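Local coordinates for protein nitroalkane oxidase (Podospora anserina, PDB 3MKH) that oxidises nitroalkanes to aldehydes or ketones with FAD and molecular oxygen, releasing nitrite and hydrogen peroxide, at residues A[142-146]-A[199-203]; A[203-208]-A[261-266]; A[349-353]-A[409-414]. One frame throughout, in Å; residues are numbered along the deposited sequence.

Interaction 1 (A[142-146]-A[199-203]). With FAD (flavin-adenine dinucleotide), chain E.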
loop_
_atom_site.group_PDB
_atom_site.type_symbol
_atom_site.label_atom_id
_atom_site.label_comp_id
_atom_site.label_asym_id
_atom_site.label_seq_id
_atom_site.Cartn_x
_atom_site.Cartn_y
_atom_site.Cartn_z
ATOM N N ASN A 142 -14.372 8.635 22.422
ATOM C CA ASN A 142 -13.772 9.117 23.658
ATOM C C ASN A 142 -14.771 9.182 24.814
ATOM O O ASN A 142 -14.588 9.945 25.762
ATOM C CB ASN A 142 -13.138 10.485 23.413
ATOM C CG ASN A 142 -12.220 10.478 22.196
ATOM O OD1 ASN A 142 -12.508 11.108 21.175
ATOM N ND2 ASN A 142 -11.130 9.732 22.292
ATOM N N ALA A 143 -15.825 8.376 24.733
ATOM C CA ALA A 143 -16.862 8.395 25.753
ATOM C C ALA A 143 -16.308 8.029 27.133
ATOM O O ALA A 143 -16.839 8.481 28.144
ATOM C CB ALA A 143 -17.998 7.467 25.383
ATOM N N LEU A 144 -15.250 7.217 27.156
ATOM C CA LEU A 144 -14.671 6.709 28.407
ATOM C C LEU A 144 -13.402 7.449 28.826
ATOM O O LEU A 144 -12.775 7.110 29.836
ATOM C CB LEU A 144 -14.344 5.230 28.261
ATOM C CG LEU A 144 -15.461 4.216 28.520
ATOM C CD1 LEU A 144 -16.705 4.559 27.752
ATOM C CD2 LEU A 144 -14.963 2.830 28.163
ATOM N N GLU A 145 -13.016 8.453 28.048
ATOM C CA GLU A 145 -11.754 9.143 28.277
ATOM C C GLU A 145 -11.803 10.045 29.501
ATOM O O GLU A 145 -12.710 10.864 29.647
ATOM C CB GLU A 145 -11.355 9.958 27.050
ATOM C CG GLU A 145 -9.957 10.560 27.130
ATOM C CD GLU A 145 -9.573 11.328 25.870
ATOM O OE1 GLU A 145 -10.447 12.021 25.306
ATOM O OE2 GLU A 145 -8.398 11.240 25.445
ATOM N N LYS A 146 -10.817 9.899 30.383
ATOM C CA LYS A 146 -10.706 10.804 31.523
ATOM C C LYS A 146 -10.534 12.235 31.033
ATOM O O LYS A 146 -9.721 12.500 30.141
ATOM C CB LYS A 146 -9.519 10.412 32.411
ATOM C CG LYS A 146 -9.782 9.225 33.318
ATOM C CD LYS A 146 -8.563 8.943 34.187
ATOM C CE LYS A 146 -8.881 7.957 35.298
ATOM N NZ LYS A 146 -7.624 7.562 36.013
ATOM N N GLY A 199 -11.086 12.824 39.345
ATOM C CA GLY A 199 -10.175 11.771 38.914
ATOM C C GLY A 199 -10.755 10.358 38.869
ATOM O O GLY A 199 -10.015 9.370 38.778
ATOM N N GLN A 200 -12.078 10.249 38.930
ATOM C CA GLN A 200 -12.734 8.947 38.844
ATOM C C GLN A 200 -12.780 8.472 37.388
ATOM O O GLN A 200 -12.912 9.279 36.475
ATOM C CB GLN A 200 -14.150 9.031 39.421
ATOM C CG GLN A 200 -14.859 7.689 39.579
ATOM C CD GLN A 200 -16.269 7.830 40.155
ATOM O OE1 GLN A 200 -16.788 8.940 40.303
ATOM N NE2 GLN A 200 -16.895 6.704 40.477
ATOM N N ASP A 201 -12.657 7.164 37.184
ATOM C CA ASP A 201 -12.780 6.559 35.858
ATOM C C ASP A 201 -14.223 6.687 35.349
ATOM O O ASP A 201 -15.142 6.169 35.967
ATOM C CB ASP A 201 -12.385 5.077 35.941
ATOM C CG ASP A 201 -12.324 4.390 34.578
ATOM O OD1 ASP A 201 -12.911 4.898 33.588
ATOM O OD2 ASP A 201 -11.683 3.316 34.503
ATOM N N PRO A 202 -14.426 7.382 34.217
ATOM C CA PRO A 202 -15.775 7.554 33.650
ATOM C C PRO A 202 -16.499 6.222 33.412
ATOM O O PRO A 202 -17.736 6.163 33.387
ATOM C CB PRO A 202 -15.502 8.248 32.306
ATOM C CG PRO A 202 -14.232 8.970 32.511
ATOM C CD PRO A 202 -13.410 8.148 33.477
ATOM N N GLU A 203 -15.726 5.164 33.213
ATOM C CA GLU A 203 -16.285 3.835 33.019
ATOM C C GLU A 203 -17.213 3.424 34.165
ATOM O O GLU A 203 -18.169 2.672 33.956
ATOM C CB GLU A 203 -15.173 2.799 32.817
ATOM C CG GLU A 203 -15.715 1.393 32.612
ATOM C CD GLU A 203 -14.710 0.453 31.974
ATOM O OE1 GLU A 203 -13.633 0.919 31.536
ATOM O OE2 GLU A 203 -15.008 -0.760 31.911
HETATM P PA FAD E . -16.100 8.870 16.381
HETATM O O1A FAD E . -16.167 9.234 17.795
HETATM O O2A FAD E . -17.103 9.406 15.459
HETATM O O5B FAD E . -14.636 9.251 15.836
HETATM C C5B FAD E . -14.452 9.758 14.517
HETATM C C4B FAD E . -12.975 9.767 14.080
HETATM O O4B FAD E . -12.240 10.658 14.930
HETATM C C3B FAD E . -12.325 8.398 14.262
HETATM O O3B FAD E . -12.475 7.626 13.070
HETATM C C2B FAD E . -10.863 8.756 14.458
HETATM O O2B FAD E . -10.221 8.904 13.196
HETATM C C1B FAD E . -10.922 10.106 15.174
HETATM N N9A FAD E . -10.725 9.876 16.632
HETATM C C8A FAD E . -11.600 10.151 17.595
HETATM N N7A FAD E . -11.094 9.809 18.774
HETATM C C5A FAD E . -9.881 9.313 18.562
HETATM C C6A FAD E . -8.891 8.808 19.392
HETATM N N6A FAD E . -9.074 8.751 20.705
HETATM N N1A FAD E . -7.746 8.381 18.849
HETATM C C2A FAD E . -7.555 8.436 17.543
HETATM N N3A FAD E . -8.477 8.913 16.724
HETATM C C4A FAD E . -9.645 9.355 17.201
HETATM N N1 FAD E . -24.093 2.792 16.220
HETATM C C2 FAD E . -24.813 2.179 17.237
HETATM O O2 FAD E . -24.743 2.619 18.375
HETATM N N3 FAD E . -25.604 1.067 16.962
HETATM C C4 FAD E . -25.690 0.564 15.666
HETATM O O4 FAD E . -26.396 -0.415 15.435
HETATM C C4X FAD E . -24.971 1.178 14.650
HETATM N N5 FAD E . -25.028 0.697 13.339
HETATM C C5X FAD E . -24.590 1.514 12.293
HETATM C C6 FAD E . -24.931 1.233 10.973
HETATM C C7 FAD E . -24.491 2.060 9.946
HETATM C C7M FAD E . -24.863 1.764 8.496
HETATM C C8 FAD E . -23.707 3.167 10.242
HETATM C C8M FAD E . -23.218 4.085 9.121
HETATM C C9 FAD E . -23.362 3.440 11.557
HETATM C C9A FAD E . -23.804 2.619 12.582
HETATM N N10 FAD E . -23.462 2.897 13.905
HETATM C C10 FAD E . -24.177 2.287 14.929
HETATM C "C1'" FAD E . -22.345 3.816 14.230
HETATM C "C2'" FAD E . -21.011 3.068 14.252
HETATM O "O2'" FAD E . -21.021 2.087 15.283
HETATM C "C3'" FAD E . -19.803 4.002 14.429
HETATM O "O3'" FAD E . -18.620 3.244 14.219
HETATM C "C4'" FAD E . -19.717 4.648 15.820
HETATM O "O4'" FAD E . -20.588 5.768 15.898
HETATM C "C5'" FAD E . -18.285 5.115 16.105
HETATM O "O5'" FAD E . -17.802 5.973 15.069
HETATM P P FAD E . -16.259 6.361 14.982
HETATM O O1P FAD E . -15.469 5.139 15.174
HETATM O O2P FAD E . -16.039 7.160 13.777
HETATM O O3P FAD E . -16.085 7.264 16.308
HETATM O O HOH W 1 -11.779 4.924 31.316
#

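Interaction 2 (A[203-208]-A[261-266])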
loop_
_atom_site.group_PDB
_atom_site.type_symbol
_atom_site.label_atom_id
_atom_site.label_comp_id
_atom_site.label_asym_id
_atom_site.label_seq_id
_atom_site.Cartn_x
_atom_site.Cartn_y
_atom_site.Cartn_z
ATOM N N GLU A 203 -15.726 5.164 33.213
ATOM C CA GLU A 203 -16.285 3.835 33.019
ATOM C C GLU A 203 -17.213 3.424 34.165
ATOM O O GLU A 203 -18.169 2.672 33.956
ATOM C CB GLU A 203 -15.173 2.799 32.817
ATOM C CG GLU A 203 -15.715 1.393 32.612
ATOM C CD GLU A 203 -14.710 0.453 31.974
ATOM O OE1 GLU A 203 -13.633 0.919 31.536
ATOM O OE2 GLU A 203 -15.008 -0.760 31.911
ATOM N N ASN A 204 -16.935 3.929 35.369
ATOM C CA ASN A 204 -17.725 3.608 36.564
ATOM C C ASN A 204 -19.189 4.068 36.513
ATOM O O ASN A 204 -20.010 3.601 37.303
ATOM C CB ASN A 204 -17.082 4.227 37.813
ATOM C CG ASN A 204 -15.717 3.616 38.160
ATOM O OD1 ASN A 204 -15.283 2.623 37.572
ATOM N ND2 ASN A 204 -15.042 4.217 39.138
ATOM N N LYS A 205 -19.504 5.014 35.627
ATOM C CA LYS A 205 -20.859 5.576 35.534
ATOM C C LYS A 205 -21.688 4.986 34.381
ATOM O O LYS A 205 -22.886 5.280 34.236
ATOM C CB LYS A 205 -20.800 7.102 35.363
ATOM C CG LYS A 205 -19.829 7.793 36.293
ATOM C CD LYS A 205 -20.270 7.658 37.744
ATOM C CE LYS A 205 -21.296 8.725 38.127
ATOM N NZ LYS A 205 -21.643 8.614 39.586
ATOM N N VAL A 206 -21.060 4.155 33.562
ATOM C CA VAL A 206 -21.738 3.676 32.350
ATOM C C VAL A 206 -22.725 2.547 32.615
ATOM O O VAL A 206 -22.409 1.580 33.330
ATOM C CB VAL A 206 -20.732 3.279 31.262
ATOM C CG1 VAL A 206 -21.473 2.778 30.008
ATOM C CG2 VAL A 206 -19.878 4.476 30.918
ATOM N N MET A 207 -23.926 2.702 32.064
ATOM C CA MET A 207 -25.019 1.755 32.227
ATOM C C MET A 207 -25.581 1.340 30.878
ATOM O O MET A 207 -25.359 2.009 29.877
ATOM C CB MET A 207 -26.180 2.396 32.993
ATOM C CG MET A 207 -25.850 3.083 34.298
ATOM S SD MET A 207 -27.303 3.937 34.953
ATOM C CE MET A 207 -28.383 2.568 35.324
ATOM N N ILE A 208 -26.339 0.251 30.866
ATOM C CA ILE A 208 -27.235 -0.032 29.750
ATOM C C ILE A 208 -28.653 -0.165 30.301
ATOM O O ILE A 208 -28.905 -0.932 31.246
ATOM C CB ILE A 208 -26.843 -1.313 28.991
ATOM C CG1 ILE A 208 -25.399 -1.210 28.484
ATOM C CG2 ILE A 208 -27.828 -1.576 27.830
ATOM C CD1 ILE A 208 -24.923 -2.448 27.737
ATOM N N GLN A 261 -21.048 -1.314 34.996
ATOM C CA GLN A 261 -21.007 -2.604 34.310
ATOM C C GLN A 261 -21.340 -2.478 32.821
ATOM O O GLN A 261 -21.099 -3.402 32.050
ATOM C CB GLN A 261 -21.951 -3.600 34.984
ATOM C CG GLN A 261 -21.450 -4.082 36.357
ATOM C CD GLN A 261 -22.525 -4.795 37.159
ATOM O OE1 GLN A 261 -23.280 -5.610 36.627
ATOM N NE2 GLN A 261 -22.603 -4.482 38.452
ATOM N N GLY A 262 -21.892 -1.334 32.422
ATOM C CA GLY A 262 -22.383 -1.150 31.060
ATOM C C GLY A 262 -21.326 -1.198 29.970
ATOM O O GLY A 262 -21.532 -1.811 28.925
ATOM N N ALA A 263 -20.198 -0.538 30.190
ATOM C CA ALA A 263 -19.167 -0.455 29.157
ATOM C C ALA A 263 -18.626 -1.835 28.752
ATOM O O ALA A 263 -18.453 -2.118 27.559
ATOM C CB ALA A 263 -18.032 0.473 29.603
ATOM N N LYS A 264 -18.365 -2.692 29.737
ATOM C CA LYS A 264 -17.837 -4.034 29.474
ATOM C C LYS A 264 -18.812 -4.887 28.651
ATOM O O LYS A 264 -18.404 -5.655 27.788
ATOM C CB LYS A 264 -17.489 -4.744 30.787
ATOM C CG LYS A 264 -17.315 -6.257 30.661
ATOM C CD LYS A 264 -17.462 -6.969 32.022
ATOM C CE LYS A 264 -16.947 -8.412 31.967
ATOM N NZ LYS A 264 -17.258 -9.188 33.208
ATOM N N VAL A 265 -20.104 -4.746 28.913
ATOM C CA VAL A 265 -21.095 -5.485 28.144
ATOM C C VAL A 265 -21.201 -4.914 26.722
ATOM O O VAL A 265 -21.272 -5.672 25.749
ATOM C CB VAL A 265 -22.472 -5.524 28.851
ATOM C CG1 VAL A 265 -23.563 -6.021 27.903
ATOM C CG2 VAL A 265 -22.408 -6.400 30.103
ATOM N N ALA A 266 -21.191 -3.591 26.588
ATOM C CA ALA A 266 -21.285 -2.989 25.245
ATOM C C ALA A 266 -20.105 -3.423 24.372
ATOM O O ALA A 266 -20.271 -3.817 23.212
ATOM C CB ALA A 266 -21.356 -1.473 25.332
HETATM O O HOH W 2 -19.186 0.541 32.713
HETATM O O HOH W 3 -17.602 -1.807 32.403
#

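Interaction 3 (A[349-353]-A[409-414])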
loop_
_atom_site.group_PDB
_atom_site.type_symbol
_atom_site.label_atom_id
_atom_site.label_comp_id
_atom_site.label_asym_id
_atom_site.label_seq_id
_atom_site.Cartn_x
_atom_site.Cartn_y
_atom_site.Cartn_z
ATOM N N ARG A 349 -10.179 -11.896 22.103
ATOM C CA ARG A 349 -10.661 -10.587 21.727
ATOM C C ARG A 349 -9.772 -9.945 20.670
ATOM O O ARG A 349 -10.261 -9.315 19.729
ATOM C CB ARG A 349 -10.641 -9.749 22.998
ATOM C CG ARG A 349 -10.962 -8.340 22.822
ATOM C CD ARG A 349 -11.580 -7.828 24.087
ATOM N NE ARG A 349 -12.226 -6.591 23.736
ATOM C CZ ARG A 349 -11.676 -5.410 23.925
ATOM N NH1 ARG A 349 -10.487 -5.322 24.513
ATOM N NH2 ARG A 349 -12.333 -4.325 23.549
ATOM N N GLU A 350 -8.460 -10.093 20.831
ATOM C CA GLU A 350 -7.524 -9.535 19.857
ATOM C C GLU A 350 -7.776 -10.040 18.434
ATOM O O GLU A 350 -7.629 -9.286 17.465
ATOM C CB GLU A 350 -6.058 -9.822 20.243
ATOM C CG GLU A 350 -5.076 -8.962 19.432
ATOM C CD GLU A 350 -3.626 -9.453 19.480
ATOM O OE1 GLU A 350 -3.404 -10.682 19.479
ATOM O OE2 GLU A 350 -2.705 -8.599 19.498
ATOM N N LEU A 351 -8.137 -11.317 18.304
ATOM C CA LEU A 351 -8.402 -11.886 16.983
ATOM C C LEU A 351 -9.695 -11.345 16.374
ATOM O O LEU A 351 -9.763 -11.129 15.169
ATOM C CB LEU A 351 -8.448 -13.415 17.040
ATOM C CG LEU A 351 -7.125 -14.109 17.406
ATOM C CD1 LEU A 351 -7.263 -15.629 17.254
ATOM C CD2 LEU A 351 -5.967 -13.585 16.569
ATOM N N ALA A 352 -10.721 -11.144 17.199
ATOM C CA ALA A 352 -11.964 -10.552 16.707
ATOM C C ALA A 352 -11.685 -9.162 16.141
ATOM O O ALA A 352 -12.079 -8.864 15.030
ATOM C CB ALA A 352 -13.012 -10.472 17.814
ATOM N N LEU A 353 -11.021 -8.320 16.926
ATOM C CA LEU A 353 -10.588 -6.997 16.467
ATOM C C LEU A 353 -9.766 -7.064 15.178
ATOM O O LEU A 353 -9.965 -6.261 14.249
ATOM C CB LEU A 353 -9.768 -6.306 17.551
ATOM C CG LEU A 353 -10.508 -6.053 18.866
ATOM C CD1 LEU A 353 -9.518 -5.779 20.005
ATOM C CD2 LEU A 353 -11.469 -4.900 18.691
ATOM N N HIS A 409 -8.274 -0.233 21.041
ATOM C CA HIS A 409 -8.427 -1.448 21.827
ATOM C C HIS A 409 -7.220 -2.380 21.650
ATOM O O HIS A 409 -6.672 -2.867 22.630
ATOM C CB HIS A 409 -9.748 -2.143 21.511
ATOM C CG HIS A 409 -10.938 -1.447 22.099
ATOM N ND1 HIS A 409 -11.737 -2.022 23.062
ATOM C CD2 HIS A 409 -11.444 -0.210 21.881
ATOM C CE1 HIS A 409 -12.697 -1.178 23.397
ATOM N NE2 HIS A 409 -12.540 -0.070 22.697
ATOM N N LEU A 410 -6.786 -2.595 20.409
ATOM C CA LEU A 410 -5.582 -3.392 20.164
ATOM C C LEU A 410 -4.386 -2.824 20.946
ATOM O O LEU A 410 -3.621 -3.561 21.565
ATOM C CB LEU A 410 -5.285 -3.443 18.665
ATOM C CG LEU A 410 -6.308 -4.261 17.872
ATOM C CD1 LEU A 410 -6.135 -4.083 16.352
ATOM C CD2 LEU A 410 -6.226 -5.743 18.262
ATOM N N GLN A 411 -4.242 -1.505 20.927
ATOM C CA GLN A 411 -3.178 -0.842 21.687
ATOM C C GLN A 411 -3.248 -1.128 23.200
ATOM O O GLN A 411 -2.233 -1.446 23.819
ATOM C CB GLN A 411 -3.204 0.665 21.403
ATOM C CG GLN A 411 -2.200 1.507 22.189
ATOM C CD GLN A 411 -2.259 2.991 21.820
ATOM O OE1 GLN A 411 -1.305 3.733 22.062
ATOM N NE2 GLN A 411 -3.382 3.429 21.243
ATOM N N GLN A 412 -4.436 -1.018 23.795
ATOM C CA GLN A 412 -4.596 -1.320 25.223
ATOM C C GLN A 412 -4.321 -2.787 25.568
ATOM O O GLN A 412 -3.783 -3.089 26.634
ATOM C CB GLN A 412 -5.983 -0.905 25.720
ATOM C CG GLN A 412 -6.205 0.598 25.628
ATOM C CD GLN A 412 -5.141 1.390 26.389
ATOM O OE1 GLN A 412 -4.744 1.015 27.499
ATOM N NE2 GLN A 412 -4.680 2.495 25.795
ATOM N N LEU A 413 -4.686 -3.695 24.669
ATOM C CA LEU A 413 -4.380 -5.116 24.863
ATOM C C LEU A 413 -2.873 -5.358 24.937
ATOM O O LEU A 413 -2.393 -5.995 25.876
ATOM C CB LEU A 413 -5.000 -5.968 23.756
ATOM C CG LEU A 413 -6.527 -6.075 23.837
ATOM C CD1 LEU A 413 -7.144 -6.705 22.565
ATOM C CD2 LEU A 413 -6.931 -6.853 25.091
ATOM N N MET A 414 -2.135 -4.859 23.949
ATOM C CA MET A 414 -0.682 -5.042 23.897
ATOM C C MET A 414 0.008 -4.422 25.124
ATOM O O MET A 414 1.050 -4.902 25.568
ATOM C CB MET A 414 -0.099 -4.455 22.601
ATOM C CG MET A 414 -0.490 -5.198 21.320
ATOM S SD MET A 414 0.400 -4.615 19.848
ATOM C CE MET A 414 -0.260 -2.944 19.735
HETATM O O HOH W 4 -8.694 -3.187 24.840
#

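Interaction 1 (A[142-146]-A[199-203])
Asp201 OD1 faces the Leu144 carbonyl across a single water and is gripped by two donors. One is the backbone N of Glu203, two residues on, which lies 2.9 Å from Asp201 OD1 and comes in from above the carboxylate plane, closing an Asx turn. The other is the bridging water, which also donates to Leu144 O at 2.8 Å; its leg to Asp201 OD1 is short enough that the exact length is doubtful. The direct touching is done by Pro202, whose ring points at the 142-146 loop. Its CG sits 3.6 Å from Leu144 O and 3.8 Å from Glu145 O, while CD meets Lys146 CG at 3.8 Å. Lys146 crosses this ring at about a right angle. With CG anti to its carbonyl carbon (chi1 -78°) and the rest of the chain extended, it runs out along the 199-201 backbone, bringing CE to 3.9 Å from Gly199 O. NZ stays 6.1 Å from Asp201 OD2, so any attraction between these charges is probably weak. The Leu144 side chain crosses Glu203 obliquely, CD2 nearest OE1, and also packs on Ala263 and Phe267 of helix 262-298. Glu145 turns from Pro202 and makes a salt bridge to Arg310 of the second subunit. The contact thus joins two surface loops of the beta domain. The first is a type I beta turn, Asn142 to Glu145, that begins at the adenine of FAD, where Asn142 is part of the FAD-binding site of this acyl-CoA dehydrogenase-type flavoenzyme.

Interaction 2 (A[203-208]-A[261-266])
Strand 206-208 runs alongside the first turn of helix 262-298, the axes of 206-208 and 262-266 approaching to 7.0 Å at 58°, and Gly262 N donates to Val206 O at 3.1 Å from above the carbonyl plane. Gly262, lacking a side chain, lets this turn settle on the strand, its CA only 4.1 Å from the CA of Met207. Val206 and Ile208 both point at the helix and flank the glycine. Val206 sets CG1 anti to its backbone N (chi1 180°), which lays that methyl 3.6 Å from Ala263 N. Ile208 brings CD1 against Gly262 O and to 3.8 Å from Val265 CG1, the two side chains meeting at a slant. At the outer end, the extended Glu203 lays CG 3.9 Å from Ala263 CB and carries its carboxylate past the helix start. Two more N-H groups of that first turn are met by water: one water accepts from Ala263 N and lies beside Glu203 O, and another accepts from Lys264 N and lies 2.8 Å from Glu203 OE2. A carboxylate so near the amino end of a helix probably gains from its dipole. Strand 206-212 lies between strands 184-191 and 255-257, antiparallel to both, and the helix begins a few residues after 255-257, where Val265 also reaches Cys257 of that strand and Pro105 and Ala109 of helix 90-109.

Interaction 3 (A[349-353]-A[409-414])
Leu353 slides past Leu410 in the opposite direction, its CB 3.7 Å from Leu410 CD2, and meets Leu413 tip to tip, with their CD1 methyls 3.6 Å apart. These leucines are apolar contacts of an antiparallel helix pair in the C-terminal helical domain of the acyl-CoA dehydrogenase fold. The short axes of 349-353 and 409-414 lie 10.3 Å apart and cross at -154°, a separation bridged by leucine side chains reaching in from both helices. Glu350 meets Leu410 through its aliphatic part: CG, held anti to the backbone N (chi1 -166°), touches Leu410 CD2 at 3.6 Å, the two side chains at about a right angle. Its carboxylate leaves the pair, OE2 hydrogen-bonded to Tyr419 OH and OE1 in a salt bridge to Lys321 of the third subunit, so both carboxylate oxygens of this buried residue have partners. Leu413 CD1 also packs against Glu350 CA and CB, while its CD2 lies at the edge of the Arg349 guanidinium, near its plane.

On the other flank Arg349 runs extended from CG to NE and brings its guanidinium to the edge of the His409 ring, the two planes 66° apart. NH2 donates to His409 ND1, though the modelled distance is too short to trust in detail. Each partner has a second hold: Arg349 NE forms a salt bridge with Asp271, and the His409 ring packs edge-to-face with Phe267. A single water completes the link, accepting from Arg349 NH1 at 2.8 Å and donating to His409 O at 3.0 Å.

Interactions 1 and 2 are neighbours that share Glu203, and Leu144 CD2 of the first touches Ala263 CB of the second at 4.1 Å. Interaction 1 is a surface contact of two loops, whereas interaction 2 is largely buried, where the sheet meets the start of helix 262-298. Interaction 3 lies apart, its nearest atoms about 7 Å from either, and is a buried pairing of two helices. Chemistry follows place: water and a proline ring at the surface, a direct backbone bond with methyl packing at the sheet, and leucines flanked by charged groups between helices. Interactions 1 and 3 reach other subunits; interaction 2 stays within its own chain.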